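Local coordinates for DIR1 protein (Arabidopsis thaliana, PDB 2RKN) that binds fatty-acyl lipids in an internal cavity and is required for long-distance signalling in systemic acquired resistance, at residues C31-Q36 and L65-L71. Where two conformers were deposited one is given. Residue numbers count along the deposited sequence, not the author numbering.
Sequences CCTALQ and LPKQCGL
A disulfide-anchored contact joins helix 29-35 to the last turn of helix 59-68 and the loop that leaves it, in the all-helical, disulfide-braced fold of plant lipid transfer proteins. Cys32 and Cys69 are the closest pair in the register, with CA atoms 5.3 Å apart; the CA atoms of Leu35 and Pro66 lie 7.2 Å apart and those of Gln36 and Leu71 7.5 Å. Both cysteines adopt the m rotamer, and Cys32 SG and Cys69 SG close a 2.0 Å bond with chi3 near -74°. The neighbouring Cys31, rotamer t, pairs instead with Cys15, so the consecutive cysteines tie this helix to two different parts of the chain; Cys31 SG still packs 3.8 Å from Leu65 CD2. Leu35 (m, t) reaches across past the disulfide: its CD1 lies 3.7 Å from Leu65 CG and 4.1 Å from Cys69 SG, and the side chain also touches bound lysophospholipid, so the apolar seam continues into the lipid cavity. Helix 59-68 ends in a Schellman motif, Gly70 taking positive phi (78°) while Gly70 N hydrogen-bonds to Lys67 O (2.8 Å) and Leu71 N to Pro66 O (3.0 Å). The chain then turns extended at Leu71, whose CD1 meets Leu35 CB at 3.7 Å. At the exposed margin one water bridges the segments, accepting from Gln36 NE2 at 2.8 Å and donating to Cys69 O at 3.1 Å.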
ATOM      1  N   CYS A  31      -5.314   7.957  -1.424  1.00 34.45           N
ATOM      2  CA  CYS A  31      -4.701   6.699  -1.011  1.00 33.98           C
ATOM      3  C   CYS A  31      -5.422   6.077   0.201  1.00 33.50           C
ATOM      4  O   CYS A  31      -5.772   4.893   0.167  1.00 34.41           O
ATOM      5  CB  CYS A  31      -3.220   6.929  -0.681  1.00 33.97           C
ATOM      6  SG  CYS A  31      -2.413   5.439   0.085  1.00 35.48           S
ATOM      7  N   CYS A  32      -5.612   6.875   1.252  1.00 33.36           N
ATOM      8  CA  CYS A  32      -6.215   6.329   2.454  1.00 33.25           C
ATOM      9  C   CYS A  32      -7.637   5.868   2.184  1.00 35.24           C
ATOM     10  O   CYS A  32      -8.065   4.851   2.737  1.00 36.10           O
ATOM     11  CB  CYS A  32      -6.130   7.335   3.587  1.00 32.51           C
ATOM     12  SG  CYS A  32      -4.468   7.679   4.190  1.00 35.28           S
ATOM     13  N   THR A  33      -8.369   6.592   1.355  1.00 34.81           N
ATOM     14  CA  THR A  33      -9.740   6.201   1.084  1.00 35.56           C
ATOM     15  C   THR A  33      -9.816   4.862   0.323  1.00 35.04           C
ATOM     16  O   THR A  33     -10.658   4.021   0.567  1.00 34.61           O
ATOM     17  CB  THR A  33     -10.438   7.300   0.288  1.00 35.44           C
ATOM     18  OG1 THR A  33     -10.506   8.483   1.122  1.00 37.25           O
ATOM     19  CG2 THR A  33     -11.821   6.825  -0.134  1.00 39.11           C
ATOM     20  N   ALA A  34      -8.893   4.679  -0.634  1.00 35.32           N
ATOM     21  CA  ALA A  34      -8.858   3.448  -1.409  1.00 34.94           C
ATOM     22  C   ALA A  34      -8.554   2.279  -0.480  1.00 35.17           C
ATOM     23  O   ALA A  34      -9.118   1.213  -0.615  1.00 34.84           O
ATOM     24  CB  ALA A  34      -7.748   3.562  -2.472  1.00 36.43           C
ATOM     25  N   LEU A  35      -7.637   2.494   0.482  1.00 34.72           N
ATOM     26  CA  LEU A  35      -7.264   1.394   1.371  1.00 34.98           C
ATOM     27  C   LEU A  35      -8.452   0.906   2.236  1.00 35.26           C
ATOM     28  O   LEU A  35      -8.427  -0.244   2.728  1.00 35.61           O
ATOM     29  CB  LEU A  35      -6.139   1.857   2.362  1.00 35.84           C
ATOM     30  CG  LEU A  35      -4.791   1.846   1.682  1.00 36.51           C
ATOM     31  CD1 LEU A  35      -3.788   2.199   2.836  1.00 41.38           C
ATOM     32  CD2 LEU A  35      -4.373   0.546   1.041  1.00 40.55           C
ATOM     33  N   GLN A  36      -9.503   1.748   2.384  1.00 35.10           N
ATOM     34  CA  GLN A  36     -10.723   1.328   3.089  1.00 36.74           C
ATOM     35  C   GLN A  36     -11.444   0.150   2.388  1.00 34.83           C
ATOM     36  O   GLN A  36     -12.289  -0.496   3.018  1.00 35.81           O
ATOM     37  CB  GLN A  36     -11.686   2.518   3.299  1.00 36.93           C
ATOM     38  CG  GLN A  36     -11.023   3.629   4.090  1.00 35.69           C
ATOM     39  CD  GLN A  36     -11.893   4.874   4.293  1.00 41.43           C
ATOM     40  OE1 GLN A  36     -13.095   4.834   4.103  1.00 49.98           O
ATOM     41  NE2 GLN A  36     -11.269   5.981   4.763  1.00 44.51           N
ATOM     42  N   LEU A  65       1.132   1.524   6.585  0.50 36.34           N
ATOM     43  CA  LEU A  65       0.295   2.525   5.935  0.50 36.20           C
ATOM     44  C   LEU A  65      -1.142   2.559   6.469  0.50 36.03           C
ATOM     45  O   LEU A  65      -1.654   3.628   6.818  0.50 34.76           O
ATOM     46  CB  LEU A  65       0.362   2.366   4.423  0.50 36.24           C
ATOM     47  CG  LEU A  65      -0.385   3.432   3.630  0.50 34.83           C
ATOM     48  CD1 LEU A  65      -0.004   4.804   4.027  0.50 33.63           C
ATOM     49  CD2 LEU A  65      -0.155   3.240   2.160  0.50 37.19           C
ATOM     50  N   PRO A  66      -1.785   1.384   6.599  1.00 37.04           N
ATOM     51  CA  PRO A  66      -3.114   1.486   7.248  1.00 37.67           C
ATOM     52  C   PRO A  66      -3.167   2.273   8.535  1.00 37.86           C
ATOM     53  O   PRO A  66      -4.075   3.143   8.671  1.00 35.81           O
ATOM     54  CB  PRO A  66      -3.557  -0.014   7.394  1.00 36.79           C
ATOM     55  CG  PRO A  66      -2.848  -0.698   6.251  1.00 37.85           C
ATOM     56  CD  PRO A  66      -1.445  -0.014   6.271  1.00 38.86           C
ATOM     57  N   LYS A  67      -2.250   2.047   9.518  1.00 37.23           N
ATOM     58  CA  LYS A  67      -2.191   2.839  10.755  1.00 39.80           C
ATOM     59  C   LYS A  67      -1.998   4.297  10.417  1.00 36.97           C
ATOM     60  O   LYS A  67      -2.704   5.124  10.944  1.00 37.00           O
ATOM     61  CB  LYS A  67      -1.085   2.354  11.766  1.00 39.04           C
ATOM     62  CG  LYS A  67      -0.951   3.120  13.130  1.00 46.65           C
ATOM     63  CD  LYS A  67       0.437   2.849  13.801  1.00 45.67           C
ATOM     64  CE  LYS A  67       0.631   3.546  15.133  1.00 51.00           C
ATOM     65  NZ  LYS A  67       0.273   2.564  16.237  1.00 49.97           N
ATOM     66  N   GLN A  68      -1.124   4.602   9.445  1.00 36.58           N
ATOM     67  CA  GLN A  68      -0.913   6.033   9.066  1.00 37.28           C
ATOM     68  C   GLN A  68      -2.189   6.673   8.583  1.00 37.13           C
ATOM     69  O   GLN A  68      -2.435   7.842   8.823  1.00 39.28           O
ATOM     70  CB  GLN A  68       0.131   6.205   7.958  1.00 37.94           C
ATOM     71  CG  GLN A  68       1.526   6.294   8.438  1.00 39.72           C
ATOM     72  CD  GLN A  68       2.365   7.108   7.435  1.00 40.45           C
ATOM     73  OE1 GLN A  68       2.917   6.574   6.480  1.00 40.22           O
ATOM     74  NE2 GLN A  68       2.373   8.437   7.634  1.00 37.51           N
ATOM     75  N   CYS A  69      -3.033   5.877   7.961  1.00 37.21           N
ATOM     76  CA  CYS A  69      -4.291   6.335   7.416  1.00 37.77           C
ATOM     77  C   CYS A  69      -5.414   6.346   8.443  1.00 40.58           C
ATOM     78  O   CYS A  69      -6.532   6.732   8.115  1.00 42.96           O
ATOM     79  CB  CYS A  69      -4.655   5.482   6.197  1.00 37.67           C
ATOM     80  SG  CYS A  69      -3.741   5.841   4.651  1.00 35.58           S
ATOM     81  N   GLY A  70      -5.114   5.935   9.670  1.00 40.07           N
ATOM     82  CA  GLY A  70      -6.129   5.992  10.718  1.00 41.35           C
ATOM     83  C   GLY A  70      -7.134   4.860  10.610  1.00 41.94           C
ATOM     84  O   GLY A  70      -8.221   4.914  11.211  1.00 42.69           O
ATOM     85  N   LEU A  71      -6.782   3.818   9.863  1.00 41.84           N
ATOM     86  CA  LEU A  71      -7.629   2.670   9.782  1.00 42.88           C
ATOM     87  C   LEU A  71      -7.484   1.952  11.119  1.00 44.84           C
ATOM     88  O   LEU A  71      -6.478   2.159  11.823  1.00 44.56           O
ATOM     89  CB  LEU A  71      -7.281   1.809   8.555  1.00 42.40           C
ATOM     90  CG  LEU A  71      -7.563   2.641   7.285  1.00 40.46           C
ATOM     91  CD1 LEU A  71      -7.118   1.977   5.957  1.00 38.05           C
ATOM     92  CD2 LEU A  71      -9.040   2.978   7.208  1.00 43.21           C
TER
HETATM   93  O   HOH W   1      -8.844   6.391   6.097  1.00 45.18           O